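Local coordinates for N-isopropylammelide isopropylaminohydrolase (Burkholderia multivorans ATCC 17616, PDB 6NBO), which is a zinc-containing enzyme of the amidohydrolase family, built on a TIM-barrel fold, at residues Y313-D317 / M318-A322; T279-A283 / V284-S288; T131-G134 / L135-H139; A376-V380 / A381-R385. All coordinates share one frame; numbering follows the deposited sequence.

Contact 1 of 4, residues Y313-D317 / M318-A322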
loop_
_atom_site.group_PDB
_atom_site.type_symbol
_atom_site.label_atom_id
_atom_site.label_comp_id
_atom_site.label_asym_id
_atom_site.label_seq_id
_atom_site.Cartn_x
_atom_site.Cartn_y
_atom_site.Cartn_z
ATOM N N TYR A 313 -7.164 14.093 -5.235
ATOM C CA TYR A 313 -5.940 14.068 -4.450
ATOM C C TYR A 313 -5.160 12.796 -4.741
ATOM O O TYR A 313 -5.498 12.020 -5.637
ATOM C CB TYR A 313 -6.264 14.192 -2.963
ATOM C CG TYR A 313 -7.140 15.378 -2.679
ATOM C CD1 TYR A 313 -6.704 16.659 -2.981
ATOM C CD2 TYR A 313 -8.401 15.223 -2.113
ATOM C CE1 TYR A 313 -7.497 17.765 -2.736
ATOM C CE2 TYR A 313 -9.210 16.328 -1.852
ATOM C CZ TYR A 313 -8.751 17.592 -2.166
ATOM O OH TYR A 313 -9.537 18.691 -1.928
ATOM N N GLY A 314 -4.113 12.568 -3.971
ATOM C CA GLY A 314 -3.269 11.408 -4.152
ATOM C C GLY A 314 -2.012 11.781 -4.916
ATOM O O GLY A 314 -2.000 12.708 -5.735
ATOM N N SER A 315 -0.929 11.061 -4.635
ATOM C CA SER A 315 0.361 11.347 -5.251
ATOM C C SER A 315 1.182 10.071 -5.274
ATOM O O SER A 315 1.079 9.254 -4.353
ATOM C CB SER A 315 1.110 12.445 -4.477
ATOM O OG SER A 315 2.500 12.416 -4.726
ATOM N N PRO A 316 2.004 9.867 -6.307
ATOM C CA PRO A 316 2.959 8.743 -6.289
ATOM C C PRO A 316 4.105 8.929 -5.307
ATOM O O PRO A 316 4.974 8.058 -5.235
ATOM C CB PRO A 316 3.483 8.703 -7.738
ATOM C CG PRO A 316 3.298 10.087 -8.249
ATOM C CD PRO A 316 2.087 10.665 -7.543
ATOM N N ASP A 317 4.150 10.035 -4.564
ATOM C CA ASP A 317 5.216 10.283 -3.590
ATOM C C ASP A 317 4.770 9.751 -2.225
ATOM O O ASP A 317 3.990 10.399 -1.525
ATOM C CB ASP A 317 5.526 11.781 -3.534
ATOM C CG ASP A 317 6.744 12.087 -2.694
ATOM O OD1 ASP A 317 7.159 11.203 -1.926
ATOM O OD2 ASP A 317 7.298 13.195 -2.797
ATOM N N MET A 318 5.282 8.577 -1.820
ATOM C CA MET A 318 4.868 8.033 -0.529
ATOM C C MET A 318 5.457 8.804 0.639
ATOM O O MET A 318 4.935 8.693 1.753
ATOM C CB MET A 318 5.232 6.550 -0.401
ATOM C CG MET A 318 4.398 5.626 -1.311
ATOM S SD MET A 318 2.623 5.929 -1.195
ATOM C CE MET A 318 2.312 5.426 0.504
ATOM N N LEU A 319 6.522 9.581 0.423
ATOM C CA LEU A 319 6.963 10.479 1.487
ATOM C C LEU A 319 5.890 11.515 1.777
ATOM O O LEU A 319 5.674 11.893 2.935
ATOM C CB LEU A 319 8.284 11.165 1.116
ATOM C CG LEU A 319 9.537 10.286 1.071
ATOM C CD1 LEU A 319 10.802 11.134 0.857
ATOM C CD2 LEU A 319 9.636 9.449 2.357
ATOM N N GLU A 320 5.192 11.983 0.735
ATOM C CA GLU A 320 4.103 12.925 0.962
ATOM C C GLU A 320 2.968 12.273 1.738
ATOM O O GLU A 320 2.332 12.920 2.582
ATOM C CB GLU A 320 3.591 13.482 -0.365
ATOM C CG GLU A 320 2.517 14.539 -0.174
ATOM C CD GLU A 320 2.357 15.385 -1.410
ATOM O OE1 GLU A 320 1.395 15.153 -2.165
ATOM O OE2 GLU A 320 3.219 16.258 -1.639
ATOM N N ARG A 321 2.677 11.001 1.458
ATOM C CA ARG A 321 1.629 10.332 2.227
ATOM C C ARG A 321 2.035 10.189 3.689
ATOM O O ARG A 321 1.207 10.358 4.597
ATOM C CB ARG A 321 1.311 8.968 1.611
ATOM C CG ARG A 321 0.136 8.236 2.273
ATOM C CD ARG A 321 -1.115 9.095 2.342
ATOM N NE ARG A 321 -1.419 9.794 1.088
ATOM C CZ ARG A 321 -2.550 10.463 0.872
ATOM N NH1 ARG A 321 -3.490 10.503 1.807
ATOM N NH2 ARG A 321 -2.747 11.085 -0.277
ATOM N N ALA A 322 3.310 9.899 3.937
ATOM C CA ALA A 322 3.801 9.859 5.310
ATOM C C ALA A 322 3.610 11.203 5.984
ATOM O O ALA A 322 3.162 11.272 7.138
ATOM C CB ALA A 322 5.278 9.464 5.333
HETATM O O HOH W 1 6.956 7.234 -3.739
HETATM O O HOH W 2 6.019 15.421 -3.401
#
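D317 and L319 meet at the first turn of helix 318-328, where D317 is the N-cap. OD1 of D317 lies 2.9 Å from L319 N, a weak bond bent to 126°. It also takes a weak, longer bond from E320 N. CG stands anti to the backbone N (chi1 -172°), which brings the carboxylate back over these first amides. The backbone O of D317 accepts weakly from E320 N and R321 N. D317 N donates to S315 OG at 2.9 Å, nearly straight, making an ST turn. The loop after strand 299-301 of this amidohydrolase TIM barrel leads into the helix through this cap.

D317 OD1 forms a salt bridge with R385 NH1, and E320 OE2 forms one with R382 NH1. D317 OD2 and E320 OE2 are 5.2 Å apart; the two arginines probably offset their like charges. Water 2 donates to D317 OD2 at 2.6 Å and more weakly to E320 OE2. Water 1 links P316 O to M318 N.

The remaining contacts are by carbon atoms and the guanidinium. S315 CB approaches E320 OE1 at 3.6 Å. The R321 guanidinium reaches back to G314 CA, with NH2 3.9 Å away and bonded weakly to N303 OD1.

Contact 2 of 4, residues T279-A283 / V284-S288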
loop_
_atom_site.group_PDB
_atom_site.type_symbol
_atom_site.label_atom_id
_atom_site.label_comp_id
_atom_site.label_asym_id
_atom_site.label_seq_id
_atom_site.Cartn_x
_atom_site.Cartn_y
_atom_site.Cartn_z
ATOM N N THR A 279 -5.163 5.963 5.271
ATOM C CA THR A 279 -4.781 6.902 4.228
ATOM C C THR A 279 -4.887 8.331 4.727
ATOM O O THR A 279 -4.743 9.275 3.941
ATOM C CB THR A 279 -5.643 6.681 2.988
ATOM O OG1 THR A 279 -6.991 7.080 3.263
ATOM C CG2 THR A 279 -5.615 5.195 2.603
ATOM N N ALA A 280 -5.152 8.492 6.024
ATOM C CA ALA A 280 -5.216 9.785 6.692
ATOM C C ALA A 280 -6.159 10.792 6.027
ATOM O O ALA A 280 -5.777 11.942 5.797
ATOM C CB ALA A 280 -3.820 10.380 6.820
ATOM N N PRO A 281 -7.404 10.405 5.736
ATOM C CA PRO A 281 -8.371 11.401 5.254
ATOM C C PRO A 281 -8.568 12.496 6.294
ATOM O O PRO A 281 -8.642 12.232 7.494
ATOM C CB PRO A 281 -9.649 10.584 5.045
ATOM C CG PRO A 281 -9.499 9.428 6.009
ATOM C CD PRO A 281 -8.038 9.097 5.966
ATOM N N ALA A 282 -8.627 13.740 5.825
ATOM C CA ALA A 282 -8.625 14.879 6.735
ATOM C C ALA A 282 -10.003 15.222 7.286
ATOM O O ALA A 282 -10.088 16.084 8.168
ATOM C CB ALA A 282 -8.029 16.111 6.040
ATOM N N ALA A 283 -11.076 14.565 6.824
ATOM C CA ALA A 283 -12.434 14.977 7.168
ATOM C C ALA A 283 -13.276 13.866 7.789
ATOM O O ALA A 283 -14.503 13.997 7.859
ATOM C CB ALA A 283 -13.151 15.528 5.929
ATOM N N VAL A 284 -12.660 12.777 8.236
ATOM C CA VAL A 284 -13.367 11.730 8.975
ATOM C C VAL A 284 -12.441 11.192 10.048
ATOM O O VAL A 284 -11.211 11.287 9.930
ATOM C CB VAL A 284 -13.825 10.583 8.033
ATOM C CG1 VAL A 284 -12.677 10.103 7.184
ATOM C CG2 VAL A 284 -14.456 9.406 8.784
ATOM N N PRO A 285 -13.004 10.722 11.165
ATOM C CA PRO A 285 -12.161 10.098 12.193
ATOM C C PRO A 285 -11.336 8.948 11.633
ATOM O O PRO A 285 -11.745 8.242 10.706
ATOM C CB PRO A 285 -13.173 9.610 13.245
ATOM C CG PRO A 285 -14.510 10.182 12.842
ATOM C CD PRO A 285 -14.293 11.155 11.729
ATOM N N VAL A 286 -10.144 8.778 12.194
ATOM C CA VAL A 286 -9.218 7.750 11.724
ATOM C C VAL A 286 -8.714 6.971 12.932
ATOM O O VAL A 286 -8.757 7.460 14.070
ATOM C CB VAL A 286 -8.037 8.365 10.938
ATOM C CG1 VAL A 286 -8.536 9.024 9.659
ATOM C CG2 VAL A 286 -7.301 9.369 11.806
ATOM N N PRO A 287 -8.226 5.753 12.721
ATOM C CA PRO A 287 -7.483 5.088 13.798
ATOM C C PRO A 287 -6.250 5.904 14.162
ATOM O O PRO A 287 -5.523 6.396 13.292
ATOM C CB PRO A 287 -7.120 3.722 13.200
ATOM C CG PRO A 287 -7.292 3.874 11.726
ATOM C CD PRO A 287 -8.351 4.910 11.522
ATOM N N SER A 288 -6.047 6.089 15.459
ATOM C CA SER A 288 -4.830 6.726 15.940
ATOM C C SER A 288 -3.641 5.822 15.641
ATOM O O SER A 288 -3.613 4.659 16.061
ATOM C CB SER A 288 -4.945 7.002 17.436
ATOM O OG SER A 288 -3.677 7.277 18.002
#
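P281 meets V284 and V286 through carbon alone. Its CG sits 3.5 Å from V284 CG1, a close approach for two carbons. P281 CB touches the same methyl at 3.7 Å. The two side chains cross obliquely. V286 CG1 lies nearest P281 CD, at 3.7 Å, and also reaches CG. Here the two side chains run antiparallel alongside each other. The proline ring is thus met by one methyl from each valine. V286 CG1 sits over one ring face, while V284 CG1 comes in beside CG.

A chi1 of 51° turns V284 CG1 back toward the proline. The backbone doubles back through A282 and A283, bringing both valines within reach of P281. V284 N is buried in the fold-back and has no partner in the model.

The segments form the loop between strand 275-278 and helix 289-295 of the TIM barrel. The P281 side chain is about 8 Å from a bound zinc ion.

In the next shell, F252 packs on both P281 and V284. R328 of helix 318-328 bonds to the backbone: its NE donates to P281 O and its NH2 to V284 O. V286 also rests on R328. Farther along, S288 OG accepts from A291 N and caps helix 289-295.

Contact 3 of 4, residues T131-G134 / L135-H139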
loop_
_atom_site.group_PDB
_atom_site.type_symbol
_atom_site.label_atom_id
_atom_site.label_comp_id
_atom_site.label_asym_id
_atom_site.label_seq_id
_atom_site.Cartn_x
_atom_site.Cartn_y
_atom_site.Cartn_z
ATOM N N THR A 131 -19.701 -7.437 -11.828
ATOM C CA THR A 131 -20.435 -7.925 -12.989
ATOM C C THR A 131 -20.772 -6.829 -14.004
ATOM O O THR A 131 -21.491 -7.107 -14.967
ATOM C CB THR A 131 -21.708 -8.643 -12.542
ATOM O OG1 THR A 131 -22.504 -7.770 -11.725
ATOM C CG2 THR A 131 -21.334 -9.898 -11.746
ATOM N N ASP A 132 -20.284 -5.602 -13.817
ATOM C CA ASP A 132 -20.337 -4.633 -14.908
ATOM C C ASP A 132 -19.216 -4.881 -15.905
ATOM O O ASP A 132 -19.433 -4.812 -17.120
ATOM C CB ASP A 132 -20.221 -3.199 -14.387
ATOM C CG ASP A 132 -21.353 -2.813 -13.466
ATOM O OD1 ASP A 132 -22.486 -3.299 -13.653
ATOM O OD2 ASP A 132 -21.095 -2.011 -12.554
ATOM N N ALA A 133 -18.020 -5.171 -15.402
ATOM C CA ALA A 133 -16.830 -5.270 -16.227
ATOM C C ALA A 133 -16.206 -6.653 -16.251
ATOM O O ALA A 133 -15.320 -6.892 -17.076
ATOM C CB ALA A 133 -15.768 -4.269 -15.745
ATOM N N GLY A 134 -16.619 -7.563 -15.373
ATOM C CA GLY A 134 -15.954 -8.852 -15.342
ATOM C C GLY A 134 -14.542 -8.704 -14.810
ATOM O O GLY A 134 -14.276 -7.933 -13.881
ATOM N N LEU A 135 -13.620 -9.455 -15.399
ATOM C CA LEU A 135 -12.211 -9.368 -15.032
ATOM C C LEU A 135 -11.436 -8.358 -15.883
ATOM O O LEU A 135 -10.203 -8.395 -15.894
ATOM C CB LEU A 135 -11.552 -10.747 -15.147
ATOM C CG LEU A 135 -12.192 -11.886 -14.337
ATOM C CD1 LEU A 135 -11.368 -13.175 -14.450
ATOM C CD2 LEU A 135 -12.386 -11.487 -12.881
ATOM N N ARG A 136 -12.123 -7.462 -16.598
ATOM C CA ARG A 136 -11.404 -6.596 -17.532
ATOM C C ARG A 136 -10.398 -5.703 -16.814
ATOM O O ARG A 136 -9.267 -5.535 -17.286
ATOM C CB ARG A 136 -12.373 -5.746 -18.356
ATOM C CG ARG A 136 -11.617 -4.707 -19.179
ATOM C CD ARG A 136 -12.375 -4.241 -20.390
ATOM N NE ARG A 136 -13.796 -4.033 -20.145
ATOM C CZ ARG A 136 -14.309 -3.009 -19.469
ATOM N NH1 ARG A 136 -15.628 -2.906 -19.334
ATOM N NH2 ARG A 136 -13.511 -2.098 -18.921
ATOM N N HIS A 137 -10.792 -5.099 -15.687
ATOM C CA HIS A 137 -9.843 -4.262 -14.955
ATOM C C HIS A 137 -8.694 -5.098 -14.408
ATOM O O HIS A 137 -7.534 -4.671 -14.441
ATOM C CB HIS A 137 -10.536 -3.523 -13.807
ATOM C CG HIS A 137 -11.751 -2.747 -14.219
ATOM N ND1 HIS A 137 -11.738 -1.819 -15.238
ATOM C CD2 HIS A 137 -13.018 -2.758 -13.739
ATOM C CE1 HIS A 137 -12.945 -1.296 -15.371
ATOM N NE2 HIS A 137 -13.740 -1.849 -14.473
ATOM N N LEU A 138 -9.002 -6.282 -13.877
ATOM C CA LEU A 138 -7.954 -7.179 -13.399
ATOM C C LEU A 138 -6.949 -7.494 -14.501
ATOM O O LEU A 138 -5.733 -7.401 -14.292
ATOM C CB LEU A 138 -8.580 -8.464 -12.859
ATOM C CG LEU A 138 -7.551 -9.490 -12.394
ATOM C CD1 LEU A 138 -6.718 -8.900 -11.244
ATOM C CD2 LEU A 138 -8.247 -10.792 -11.976
ATOM N N HIS A 139 -7.436 -7.877 -15.684
ATOM C CA HIS A 139 -6.527 -8.219 -16.777
ATOM C C HIS A 139 -5.623 -7.045 -17.147
ATOM O O HIS A 139 -4.442 -7.240 -17.454
ATOM C CB HIS A 139 -7.313 -8.694 -18.004
ATOM C CG HIS A 139 -7.915 -10.061 -17.847
ATOM N ND1 HIS A 139 -7.222 -11.123 -17.306
ATOM C CD2 HIS A 139 -9.145 -10.536 -18.159
ATOM C CE1 HIS A 139 -8.002 -12.191 -17.279
ATOM N NE2 HIS A 139 -9.172 -11.862 -17.794
HETATM O O HOH W 3 -11.958 -6.533 -13.275
#
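A133 and R136 close a type II' beta turn that leads from the loop into helix 136-147. This helix follows strand 120-128 of the TIM barrel. R136 N donates to A133 O at 3.3 Å with an angle of 158°. G134 takes the first inner position of the turn, with phi 69°. A positive phi is what this position of a type II' turn requires, and glycine adopts it readily.

The tight part centres on the methyl of A133. Its CB lies 3.4 Å from H137 NE2 and 3.7 Å from H137 CD2. The imidazole meets it obliquely. CG of H137 is anti to the carbonyl carbon (chi1 -53°), which turns the ring back toward the start of the turn. H137 is buried and also packs on V127 and D128 of strand 120-128 and on D69 in a loop. L135 belongs to the packed part too. It lies alongside the turn, with CD2 4.0 Å from G134 C. Its side chain packs on L173 and A177 of helix 170-180.

The other neighbour of the A133 methyl belongs to the solvent side. R136 is exposed, and its chain bends at chi3 to bring one guanidinium face over A133 CB. NH1 is 3.8 Å from that carbon, a looser contact than the histidine's. Water joins the turn to the helix: water 3 donates to G134 O at 2.8 Å and accepts from L138 N at 3.0 Å.

Contact 4 of 4, residues A376-V380 / A381-R385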
loop_
_atom_site.group_PDB
_atom_site.type_symbol
_atom_site.label_atom_id
_atom_site.label_comp_id
_atom_site.label_asym_id
_atom_site.label_seq_id
_atom_site.Cartn_x
_atom_site.Cartn_y
_atom_site.Cartn_z
ATOM N N ALA A 376 13.165 12.922 9.521
ATOM C CA ALA A 376 12.025 13.814 9.709
ATOM C C ALA A 376 11.991 14.886 8.625
ATOM O O ALA A 376 10.923 15.188 8.075
ATOM C CB ALA A 376 12.080 14.447 11.103
ATOM N N GLU A 377 13.157 15.450 8.279
ATOM C CA GLU A 377 13.211 16.405 7.173
ATOM C C GLU A 377 12.735 15.771 5.872
ATOM O O GLU A 377 11.988 16.393 5.109
ATOM C CB GLU A 377 14.628 16.956 6.994
ATOM C CG GLU A 377 14.714 17.983 5.866
ATOM C CD GLU A 377 16.148 18.338 5.461
ATOM O OE1 GLU A 377 17.089 18.127 6.256
ATOM O OE2 GLU A 377 16.330 18.836 4.331
ATOM N N ALA A 378 13.167 14.539 5.592
ATOM C CA ALA A 378 12.736 13.876 4.366
ATOM C C ALA A 378 11.222 13.746 4.307
ATOM O O ALA A 378 10.626 13.870 3.229
ATOM C CB ALA A 378 13.383 12.495 4.252
ATOM N N VAL A 379 10.579 13.467 5.448
ATOM C CA VAL A 379 9.119 13.367 5.461
ATOM C C VAL A 379 8.474 14.700 5.072
ATOM O O VAL A 379 7.605 14.753 4.191
ATOM C CB VAL A 379 8.619 12.877 6.831
ATOM C CG1 VAL A 379 7.090 13.029 6.920
ATOM C CG2 VAL A 379 9.008 11.417 7.040
ATOM N N VAL A 380 8.878 15.799 5.712
ATOM C CA VAL A 380 8.140 17.040 5.446
ATOM C C VAL A 380 8.628 17.740 4.177
ATOM O O VAL A 380 7.837 18.397 3.484
ATOM C CB VAL A 380 8.185 18.005 6.648
ATOM C CG1 VAL A 380 7.729 17.304 7.923
ATOM C CG2 VAL A 380 9.558 18.629 6.812
ATOM N N ALA A 381 9.918 17.642 3.852
ATOM C CA ALA A 381 10.428 18.336 2.677
ATOM C C ALA A 381 10.214 17.553 1.390
ATOM O O ALA A 381 10.211 18.159 0.312
ATOM C CB ALA A 381 11.919 18.645 2.822
ATOM N N ARG A 382 10.033 16.238 1.477
ATOM C CA ARG A 382 9.835 15.385 0.309
ATOM C C ARG A 382 10.855 15.668 -0.798
ATOM O O ARG A 382 10.481 15.897 -1.950
ATOM C CB ARG A 382 8.417 15.547 -0.224
ATOM C CG ARG A 382 7.322 15.108 0.778
ATOM C CD ARG A 382 6.069 15.974 0.643
ATOM N NE ARG A 382 6.228 17.314 1.211
ATOM C CZ ARG A 382 5.462 18.353 0.881
ATOM N NH1 ARG A 382 4.514 18.206 -0.037
ATOM N NH2 ARG A 382 5.652 19.544 1.443
ATOM N N PRO A 383 12.150 15.660 -0.485
ATOM C CA PRO A 383 13.145 15.956 -1.522
ATOM C C PRO A 383 13.041 14.978 -2.685
ATOM O O PRO A 383 12.635 13.829 -2.521
ATOM C CB PRO A 383 14.487 15.810 -0.784
ATOM C CG PRO A 383 14.212 14.891 0.332
ATOM C CD PRO A 383 12.778 15.167 0.757
ATOM N N VAL A 384 13.413 15.456 -3.877
ATOM C CA VAL A 384 13.376 14.606 -5.062
ATOM C C VAL A 384 14.193 13.351 -4.801
ATOM O O VAL A 384 15.195 13.386 -4.080
ATOM C CB VAL A 384 13.907 15.378 -6.285
ATOM C CG1 VAL A 384 15.386 15.703 -6.117
ATOM C CG2 VAL A 384 13.686 14.589 -7.567
ATOM N N ARG A 385 13.740 12.216 -5.339
ATOM C CA ARG A 385 14.554 11.005 -5.238
ATOM C C ARG A 385 15.750 11.162 -6.168
ATOM O O ARG A 385 15.615 11.086 -7.396
ATOM C CB ARG A 385 13.756 9.752 -5.598
ATOM C CG ARG A 385 12.404 9.608 -4.933
ATOM C CD ARG A 385 12.429 9.844 -3.423
ATOM N NE ARG A 385 11.844 11.133 -3.052
ATOM C CZ ARG A 385 10.548 11.320 -2.802
ATOM N NH1 ARG A 385 9.692 10.309 -2.890
ATOM N NH2 ARG A 385 10.108 12.525 -2.462
#
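V380 and R382 meet at the end of helix 375-381. The V380 carbonyl O accepts two bonds from the R382 guanidinium: NE at 3.0 Å and NH2 at 3.2 Å. This is a side-on grip on one atom, and V380 O lies near the guanidinium plane. NH2 approaches nearly along the C=O axis, while NE comes from above the carbonyl plane. The chain bends at chi2 and chi3 to turn the group back to the helix. R382 NH1 is taken by E320 OE2.

Two helical bonds join the segments. E377 O accepts from A381 N at 2.7 Å, and A378 O from R382 N at 3.0 Å with a bent angle of 136°. V379 O is buried without a polar partner in the model. Its helical donor would be P383 N, which has no hydrogen; R382 CG sits 3.4 Å away.

R385 grips P383 O side-on, with NE at 2.9 Å and NH2 at 2.8 Å. Its NH1 reaches D317 OD1 and A118 O. P383 CD lies 3.5 Å from A378 O, the oxygen that accepts from R382 N.

The arrangement is a helix C-terminus ended by a positive-phi residue, R382, and a proline, leading from helix 375-381 to strand 387-390.

In the fold
Contacts 1 and 4 are partly buried; contacts 2 and 3 lie at the surface. Contacts 1 and 4 touch through two salt bridges: a helix start with acidic side chains faces a helix end and the loop after it, which carry two arginines. Contact 2 meets contact 1 through a weak bond from R321 to T279; helix 318-328 begins in contact 1 and reaches contact 2 through R328. The chemistry of contact 2 is apolar, while contacts 1 and 4 rely on charge and backbone carbonyls. Contact 3 stands apart, across the chain's centre from contact 4, with centres about 38 Å apart. Like contact 1 it opens a helix, but with a beta turn instead of a carboxylate cap.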